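Local coordinates for protein pyocin S5 (Pseudomonas aeruginosa PAO1, PDB 6THK) that kills competing bacteria as a bacteriocin, probably by forming channels that depolarize the cytoplasmic membrane once it has been imported, at residues A[199-203]-A[273-277]; A[225-230]-A[243-247]; A[251-256]-A[288-293]; A[262-266]-A[278-282]. The protein carries 1 engineered substitution. One frame throughout, in Å; residues are numbered along the deposited sequence.

Contact 1: residues A[199-203]-A[273-277]; sequences DLSQL and LEKQK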
# COMPACT_ATOMS: atom_id res chain seq x y z
N ASP A 199 -31.51 0.64 11.64
CA ASP A 199 -30.45 -0.20 11.11
C ASP A 199 -29.60 0.56 10.09
O ASP A 199 -28.41 0.34 10.00
CB ASP A 199 -31.03 -1.46 10.46
CG ASP A 199 -31.56 -2.44 11.48
OD1 ASP A 199 -31.27 -2.28 12.68
OD2 ASP A 199 -32.27 -3.38 11.07
N LEU A 200 -30.25 1.42 9.32
CA LEU A 200 -29.61 2.25 8.31
C LEU A 200 -28.70 3.29 8.95
O LEU A 200 -27.62 3.57 8.42
CB LEU A 200 -30.65 2.95 7.41
CG LEU A 200 -31.37 2.09 6.36
CD1 LEU A 200 -32.30 2.95 5.51
CD2 LEU A 200 -30.40 1.34 5.46
N SER A 201 -29.14 3.88 10.09
CA SER A 201 -28.37 4.87 10.84
C SER A 201 -27.05 4.26 11.32
O SER A 201 -26.01 4.89 11.18
CB SER A 201 -29.18 5.40 12.02
OG SER A 201 -30.31 6.14 11.60
N GLN A 202 -27.09 3.01 11.85
CA GLN A 202 -25.91 2.29 12.31
C GLN A 202 -25.02 1.91 11.13
O GLN A 202 -23.80 1.95 11.26
CB GLN A 202 -26.28 1.05 13.15
CG GLN A 202 -25.10 0.44 13.94
CD GLN A 202 -24.57 1.35 15.03
OE1 GLN A 202 -25.24 1.64 16.03
NE2 GLN A 202 -23.35 1.85 14.85
N LEU A 203 -25.63 1.59 9.97
CA LEU A 203 -24.89 1.27 8.75
C LEU A 203 -24.11 2.53 8.27
O LEU A 203 -22.98 2.39 7.80
CB LEU A 203 -25.85 0.76 7.67
CG LEU A 203 -25.23 0.17 6.41
CD1 LEU A 203 -24.63 -1.20 6.67
CD2 LEU A 203 -26.26 0.06 5.31
N LEU A 273 -31.70 -2.11 2.75
CA LEU A 273 -30.62 -2.28 3.73
C LEU A 273 -29.44 -2.99 3.09
O LEU A 273 -28.31 -2.51 3.21
CB LEU A 273 -31.14 -3.02 4.98
CG LEU A 273 -30.14 -3.36 6.11
CD1 LEU A 273 -29.48 -2.11 6.69
CD2 LEU A 273 -30.83 -4.11 7.24
N GLU A 274 -29.70 -4.09 2.37
CA GLU A 274 -28.67 -4.84 1.65
C GLU A 274 -28.09 -4.03 0.48
O GLU A 274 -26.90 -4.18 0.17
CB GLU A 274 -29.19 -6.21 1.17
CG GLU A 274 -29.42 -7.21 2.29
CD GLU A 274 -28.35 -7.39 3.34
OE1 GLU A 274 -27.19 -7.72 2.97
OE2 GLU A 274 -28.67 -7.23 4.54
N LYS A 275 -28.91 -3.16 -0.16
CA LYS A 275 -28.47 -2.29 -1.25
C LYS A 275 -27.56 -1.21 -0.70
O LYS A 275 -26.52 -0.96 -1.30
CB LYS A 275 -29.65 -1.65 -1.98
CG LYS A 275 -29.29 -1.15 -3.37
CD LYS A 275 -30.52 -0.71 -4.14
CE LYS A 275 -30.22 -0.43 -5.58
NZ LYS A 275 -31.46 -0.34 -6.40
N GLN A 276 -27.94 -0.56 0.42
CA GLN A 276 -27.16 0.51 1.05
C GLN A 276 -25.82 -0.02 1.55
O GLN A 276 -24.82 0.68 1.43
CB GLN A 276 -27.95 1.25 2.15
CG GLN A 276 -27.30 2.56 2.65
CD GLN A 276 -27.14 3.64 1.60
OE1 GLN A 276 -28.06 4.42 1.31
NE2 GLN A 276 -25.94 3.76 1.05
N LYS A 277 -25.81 -1.28 2.04
CA LYS A 277 -24.61 -1.99 2.49
C LYS A 277 -23.63 -2.07 1.31
O LYS A 277 -22.46 -1.68 1.44
CB LYS A 277 -24.97 -3.40 3.01
CG LYS A 277 -24.01 -3.92 4.08
CD LYS A 277 -24.23 -5.38 4.44
CE LYS A 277 -25.30 -5.60 5.49
NZ LYS A 277 -25.42 -7.03 5.87
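Helix 157-212 and the start of helix 272-338 run here almost parallel, their axes 10.6 Å apart at an angle of 7°. L273, in the first turn of its helix, puts its CD1 3.8 Å from L200 CD2, 4.1 Å from L203 CD2 and 4.1 Å from D199 CB, so one leucine tip sits among three side chains of the facing helix. E274 turns its CA-to-CB bond away and meets K277 of its own helix instead, in a salt bridge whose hydrogen bond is weak (K277 NZ to E274 OE1, 3.5 Å). One turn beyond L273, Q276 contributes its aliphatic root: its CB is 3.8 Å from L203 CD2 and 4.1 Å from L200 CD2. At K277 the backbone itself is touched, with L203 CD2 3.6 Å from K277 N, while L203 CD1 rests 3.8 Å from K277 CG. K277 N is already bonded to L273 O (3.0 Å), so the leucine covers a satisfied peptide group. No hydrogen bond or salt bridge joins the two segments. Three leucines and the methylene parts of polar residues hold this contact by dispersion and burial of surface, 281 Å² summed over both segments, without directional bonds to fix it.

Contact 2: residues A[225-230]-A[243-247]; sequences AGSALP and RATRL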
# COMPACT_ATOMS: atom_id res chain seq x y z
N ALA A 225 -1.40 -9.54 3.84
CA ALA A 225 -1.05 -10.20 2.61
C ALA A 225 0.43 -10.55 2.66
O ALA A 225 0.86 -11.58 2.16
CB ALA A 225 -1.34 -9.29 1.43
N GLY A 226 1.21 -9.66 3.25
CA GLY A 226 2.65 -9.80 3.36
C GLY A 226 3.10 -10.96 4.25
O GLY A 226 4.20 -11.49 4.04
N SER A 227 2.27 -11.35 5.25
CA SER A 227 2.58 -12.43 6.20
C SER A 227 2.67 -13.79 5.55
O SER A 227 3.43 -14.64 6.01
CB SER A 227 1.55 -12.48 7.34
OG SER A 227 0.26 -12.87 6.91
N ALA A 228 1.89 -14.00 4.48
CA ALA A 228 1.86 -15.25 3.72
C ALA A 228 3.22 -15.54 3.08
O ALA A 228 3.58 -16.70 2.91
CB ALA A 228 0.79 -15.15 2.63
N LEU A 229 3.96 -14.47 2.77
CA LEU A 229 5.25 -14.47 2.10
C LEU A 229 6.43 -14.98 2.96
O LEU A 229 6.53 -14.67 4.15
CB LEU A 229 5.54 -13.06 1.55
CG LEU A 229 4.58 -12.58 0.45
CD1 LEU A 229 4.56 -11.09 0.37
CD2 LEU A 229 4.94 -13.17 -0.90
N PRO A 230 7.34 -15.78 2.34
CA PRO A 230 8.50 -16.31 3.08
C PRO A 230 9.54 -15.23 3.43
O PRO A 230 9.55 -14.16 2.81
CB PRO A 230 9.08 -17.36 2.11
CG PRO A 230 8.03 -17.56 1.06
CD PRO A 230 7.36 -16.25 0.94
N ARG A 243 8.74 -6.84 -4.18
CA ARG A 243 7.77 -7.55 -3.35
C ARG A 243 6.62 -6.62 -2.97
O ARG A 243 5.46 -7.03 -3.06
CB ARG A 243 8.46 -8.15 -2.11
CG ARG A 243 7.52 -8.88 -1.15
CD ARG A 243 8.26 -9.54 0.00
NE ARG A 243 8.71 -10.89 -0.33
CZ ARG A 243 9.07 -11.80 0.58
NH1 ARG A 243 9.04 -11.50 1.87
NH2 ARG A 243 9.46 -13.01 0.19
N ALA A 244 6.91 -5.36 -2.58
CA ALA A 244 5.88 -4.39 -2.20
C ALA A 244 5.03 -4.01 -3.40
O ALA A 244 3.83 -3.84 -3.25
CB ALA A 244 6.50 -3.16 -1.58
N THR A 245 5.65 -3.91 -4.59
CA THR A 245 4.97 -3.60 -5.84
C THR A 245 4.01 -4.74 -6.20
O THR A 245 2.90 -4.48 -6.66
CB THR A 245 5.99 -3.25 -6.93
OG1 THR A 245 6.73 -2.10 -6.51
CG2 THR A 245 5.34 -2.95 -8.27
N ARG A 246 4.42 -6.00 -5.92
CA ARG A 246 3.59 -7.17 -6.18
C ARG A 246 2.35 -7.21 -5.31
O ARG A 246 1.26 -7.52 -5.81
CB ARG A 246 4.40 -8.47 -6.08
CG ARG A 246 5.01 -8.87 -7.42
CD ARG A 246 5.88 -10.11 -7.34
NE ARG A 246 7.22 -9.86 -7.89
CZ ARG A 246 7.55 -9.93 -9.18
NH1 ARG A 246 6.63 -10.24 -10.09
NH2 ARG A 246 8.79 -9.67 -9.57
N LEU A 247 2.48 -6.86 -4.02
CA LEU A 247 1.36 -6.82 -3.09
C LEU A 247 0.33 -5.78 -3.49
O LEU A 247 -0.86 -6.10 -3.55
CB LEU A 247 1.85 -6.55 -1.65
CG LEU A 247 2.53 -7.71 -0.91
CD1 LEU A 247 2.94 -7.28 0.46
CD2 LEU A 247 1.62 -8.91 -0.80
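Both terminal nitrogens of the R243 guanidinium donate to one backbone acceptor: R243 NH1 and R243 NH2 each lie 2.9 Å from P230 O, with N-H...O angles of 143°. This bifurcated grip places the carbonyl oxygen at the edge of the guanidinium, near its plane, where the N-H groups point. L229 covers one face of the same group, its CB 3.8 Å from R243 NH1, and P230 CD comes within 3.9 Å of R243 NH2. The arginine reaches this far because chi1 and chi2 are both t, carrying the head group away from helix 237-267. One turn further along that helix, L247 provides the apolar part. L247 CD2 is 3.7 Å from A225 CB and 3.8 Å from L229 CD1, while L247 CD1 lies 3.9 Å from G226 CA, against bare backbone. A244 and T245 belong to other faces of the helix and pack on L299 of helix 272-338, T245 also on L296. The arrangement is that of a helical hairpin near its connection: helix 214-227 gives way to a loop, the chain returns as helix 237-267, and an arginine from the returning helix ties down the extended residues that leave the first.

Contact 3: residues A[251-256]-A[288-293]; sequences AIADKK and EIASLQ. With ZN (zinc ion), chain G.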
# COMPACT_ATOMS: atom_id res chain seq x y z
N ALA A 251 -3.43 -6.45 -4.83
CA ALA A 251 -4.49 -5.83 -4.03
C ALA A 251 -5.40 -4.98 -4.92
O ALA A 251 -6.61 -4.99 -4.70
CB ALA A 251 -3.90 -4.98 -2.92
N ILE A 252 -4.83 -4.25 -5.91
CA ILE A 252 -5.61 -3.47 -6.88
C ILE A 252 -6.46 -4.44 -7.73
O ILE A 252 -7.66 -4.24 -7.83
CB ILE A 252 -4.76 -2.48 -7.75
CG1 ILE A 252 -4.01 -1.47 -6.85
CG2 ILE A 252 -5.66 -1.72 -8.75
CD1 ILE A 252 -2.90 -0.67 -7.51
N ALA A 253 -5.83 -5.52 -8.28
CA ALA A 253 -6.44 -6.58 -9.10
C ALA A 253 -7.61 -7.30 -8.41
O ALA A 253 -8.63 -7.58 -9.05
CB ALA A 253 -5.39 -7.59 -9.52
N ASP A 254 -7.46 -7.59 -7.11
CA ASP A 254 -8.47 -8.25 -6.31
C ASP A 254 -9.61 -7.28 -5.97
O ASP A 254 -10.77 -7.66 -6.09
CB ASP A 254 -7.84 -8.86 -5.04
CG ASP A 254 -6.89 -10.01 -5.32
OD1 ASP A 254 -6.49 -10.19 -6.50
OD2 ASP A 254 -6.53 -10.73 -4.36
N LYS A 255 -9.29 -6.04 -5.60
CA LYS A 255 -10.31 -5.03 -5.27
C LYS A 255 -11.20 -4.62 -6.45
O LYS A 255 -12.35 -4.25 -6.24
CB LYS A 255 -9.67 -3.81 -4.62
CG LYS A 255 -9.40 -4.04 -3.16
CD LYS A 255 -8.73 -2.88 -2.49
CE LYS A 255 -8.02 -3.33 -1.24
NZ LYS A 255 -8.91 -4.13 -0.36
N LYS A 256 -10.66 -4.69 -7.68
CA LYS A 256 -11.37 -4.41 -8.93
C LYS A 256 -12.34 -5.58 -9.23
O LYS A 256 -13.42 -5.34 -9.78
CB LYS A 256 -10.39 -4.21 -10.09
CG LYS A 256 -9.71 -2.85 -10.10
CD LYS A 256 -8.89 -2.65 -11.36
CE LYS A 256 -9.01 -1.24 -11.89
NZ LYS A 256 -7.90 -0.36 -11.43
N GLU A 288 -10.10 2.77 -1.39
CA GLU A 288 -8.98 1.86 -1.19
C GLU A 288 -8.14 1.71 -2.42
O GLU A 288 -6.92 1.77 -2.31
CB GLU A 288 -9.48 0.47 -0.77
CG GLU A 288 -9.90 0.44 0.69
CD GLU A 288 -10.31 -0.90 1.24
OE1 GLU A 288 -10.30 -1.89 0.48
OE2 GLU A 288 -10.64 -0.97 2.44
N ILE A 289 -8.78 1.52 -3.59
CA ILE A 289 -8.08 1.38 -4.88
C ILE A 289 -7.25 2.63 -5.18
O ILE A 289 -6.11 2.50 -5.60
CB ILE A 289 -9.05 1.02 -6.04
CG1 ILE A 289 -9.53 -0.44 -5.91
CG2 ILE A 289 -8.38 1.23 -7.41
CD1 ILE A 289 -10.94 -0.72 -6.39
N ALA A 290 -7.83 3.82 -4.94
CA ALA A 290 -7.15 5.08 -5.16
C ALA A 290 -5.96 5.24 -4.20
O ALA A 290 -4.92 5.75 -4.61
CB ALA A 290 -8.13 6.23 -5.01
N SER A 291 -6.10 4.78 -2.94
CA SER A 291 -5.03 4.81 -1.95
C SER A 291 -3.90 3.89 -2.40
O SER A 291 -2.73 4.26 -2.29
CB SER A 291 -5.53 4.37 -0.59
OG SER A 291 -4.44 4.09 0.27
N LEU A 292 -4.26 2.69 -2.90
CA LEU A 292 -3.31 1.71 -3.42
C LEU A 292 -2.60 2.23 -4.66
O LEU A 292 -1.40 2.01 -4.81
CB LEU A 292 -4.02 0.40 -3.74
CG LEU A 292 -4.33 -0.53 -2.57
CD1 LEU A 292 -5.27 -1.60 -3.00
CD2 LEU A 292 -3.06 -1.18 -2.03
N GLN A 293 -3.33 2.90 -5.55
CA GLN A 293 -2.77 3.44 -6.79
C GLN A 293 -1.76 4.54 -6.51
O GLN A 293 -0.70 4.57 -7.14
CB GLN A 293 -3.87 3.90 -7.73
CG GLN A 293 -4.36 2.78 -8.65
CD GLN A 293 -5.68 3.06 -9.35
OE1 GLN A 293 -6.06 2.36 -10.29
NE2 GLN A 293 -6.43 4.07 -8.89
ZN ZN G . -10.56 -2.89 3.41
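Segments 251-256 and 288-293, on helices 237-267 and 272-338, pass antiparallel, their axes 9.8 Å apart at 162°, and their side chains interlock in a band burying 420 Å². I252 projects into the facing helix: CG1 presses on L292 CB at 3.6 Å, CG2 meets I289 CG2 at 4.2 Å and CD1 reaches Q293 CG at 3.9 Å, so it occupies the hollow between I289, L292 and Q293. In return, I289 pushes between I252 and the next turn, its CG1 3.6 Å from K255 CB and its CD1 4.2 Å from K256 N. L292 fills the neighbouring hollow, with CD1 3.6 Å from A251 CB and 3.7 Å from K255 CE; the small alanine leaves room for it. This is the antiparallel helical hairpin of the predicted coiled coil, and helix 214-227 packs across it, with V218 and L222 against L292. The methylenes of K255 lie over I289 and L292, and its amino group emerges beside helix 214-227, where K255 NZ makes a salt bridge with E288 OE1 (2.8 Å) and another with E221. E288 turns its second oxygen to the metal: OE2 binds the zinc ion at 2.1 Å, and E221 also binds this ion.

Contact 4: residues A[262-266]-A[278-282]; sequences NNTLI and AIYNG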
# COMPACT_ATOMS: atom_id res chain seq x y z
N ASN A 262 -19.62 -6.63 -6.50
CA ASN A 262 -20.44 -5.72 -5.70
C ASN A 262 -21.48 -4.92 -6.50
O ASN A 262 -22.50 -4.51 -5.94
CB ASN A 262 -19.57 -4.79 -4.87
CG ASN A 262 -20.27 -4.21 -3.67
OD1 ASN A 262 -20.57 -4.91 -2.69
ND2 ASN A 262 -20.51 -2.92 -3.69
N ASN A 263 -21.21 -4.68 -7.80
CA ASN A 263 -22.13 -3.97 -8.70
C ASN A 263 -23.38 -4.82 -8.95
O ASN A 263 -24.48 -4.26 -9.03
CB ASN A 263 -21.43 -3.57 -10.00
CG ASN A 263 -20.45 -2.43 -9.83
OD1 ASN A 263 -20.58 -1.58 -8.94
ND2 ASN A 263 -19.46 -2.39 -10.71
N THR A 264 -23.20 -6.16 -9.03
CA THR A 264 -24.28 -7.16 -9.17
C THR A 264 -25.12 -7.16 -7.87
O THR A 264 -26.35 -7.16 -7.94
CB THR A 264 -23.69 -8.55 -9.50
OG1 THR A 264 -22.80 -8.44 -10.61
CG2 THR A 264 -24.77 -9.59 -9.81
N LEU A 265 -24.43 -7.11 -6.70
CA LEU A 265 -25.02 -7.06 -5.35
C LEU A 265 -25.94 -5.84 -5.18
O LEU A 265 -26.97 -5.96 -4.51
CB LEU A 265 -23.90 -7.04 -4.28
CG LEU A 265 -23.42 -8.36 -3.65
CD1 LEU A 265 -23.04 -9.41 -4.68
CD2 LEU A 265 -22.21 -8.12 -2.79
N ILE A 266 -25.56 -4.69 -5.77
CA ILE A 266 -26.34 -3.44 -5.75
C ILE A 266 -27.59 -3.64 -6.64
O ILE A 266 -28.70 -3.36 -6.19
CB ILE A 266 -25.49 -2.21 -6.20
CG1 ILE A 266 -24.37 -1.88 -5.19
CG2 ILE A 266 -26.37 -0.96 -6.45
CD1 ILE A 266 -23.21 -0.96 -5.69
N ALA A 278 -24.13 -2.52 0.15
CA ALA A 278 -23.37 -2.64 -1.10
C ALA A 278 -22.92 -1.26 -1.66
O ALA A 278 -21.77 -1.14 -2.08
CB ALA A 278 -24.18 -3.42 -2.13
N ILE A 279 -23.80 -0.22 -1.62
CA ILE A 279 -23.47 1.14 -2.09
C ILE A 279 -22.25 1.67 -1.32
O ILE A 279 -21.32 2.20 -1.93
CB ILE A 279 -24.68 2.11 -1.99
CG1 ILE A 279 -25.77 1.76 -3.04
CG2 ILE A 279 -24.25 3.59 -2.13
CD1 ILE A 279 -27.19 2.02 -2.58
N TYR A 280 -22.28 1.52 0.04
CA TYR A 280 -21.24 1.92 0.98
C TYR A 280 -19.94 1.17 0.72
O TYR A 280 -18.91 1.82 0.59
CB TYR A 280 -21.68 1.67 2.43
CG TYR A 280 -22.60 2.72 3.01
CD1 TYR A 280 -22.66 4.00 2.47
CD2 TYR A 280 -23.39 2.44 4.12
CE1 TYR A 280 -23.51 4.97 3.00
CE2 TYR A 280 -24.22 3.42 4.68
CZ TYR A 280 -24.27 4.68 4.12
OH TYR A 280 -25.09 5.64 4.66
N ASN A 281 -19.99 -0.19 0.65
CA ASN A 281 -18.80 -1.01 0.38
C ASN A 281 -18.17 -0.63 -0.96
O ASN A 281 -16.95 -0.53 -1.04
CB ASN A 281 -19.12 -2.51 0.43
CG ASN A 281 -19.34 -3.09 1.81
OD1 ASN A 281 -18.90 -2.56 2.85
ND2 ASN A 281 -20.05 -4.22 1.83
N GLY A 282 -19.01 -0.35 -1.95
CA GLY A 282 -18.54 0.07 -3.25
C GLY A 282 -17.80 1.38 -3.15
O GLY A 282 -16.80 1.59 -3.81
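A278 sits at the middle of this contact, its methyl group filling the space beneath I266: A278 CB is only 3.4 Å from I266 CG1, and L265 CB lies 4.2 Å from the same methyl. The pairing belongs to the closed end of an antiparallel helical hairpin, in which helix 237-267 turns into helix 272-338 with little more than a short connection between them. The segment axes approach to 9.3 Å at an angle of 154°, and I266 and A278 bring their CA atoms to 5.6 Å, a spacing the small alanine permits. Around this centre I266 leans over the adjoining residue, its CG1 4.0 Å from I279 N and its CG2 4.4 Å from I279 CG1. Y280 points its CA-to-CB bond away, to the other side, where its ring stacks on Y207 and touches L203 and E204, linking the hairpin to helix 157-212. The polar edge is formed by N262, one turn before I266. Its OD1 passes 4.2 Å from N281 CB, and G282, lacking a side chain, leaves space beside the amide. N262 ND2 donates to A278 O at 2.7 Å, and that oxygen also accepts the helical bond from G282 N at 2.9 Å.

Overall arrangement
From the N terminus, helix 157-212 supplies 199-203, whose partner comes only after the chain has run through helices 214-227 and 237-267; contact 1 thus closes the longest loop. Contact 2 lies wholly within it, joining the end of helix 214-227 to helix 237-267. The chain then opens contact 3 and, further along the same helix, contact 4. After the turn into helix 272-338 it completes contact 1, then contact 4, then contact 3, so contact 1 crosses both, while contact 4 falls within contact 3's loop. Contacts 3 and 4, centres about 16 Å apart, join one helix pair. Contact 1 touches contact 4 and adds helix 157-212; contact 2 adds helix 214-227.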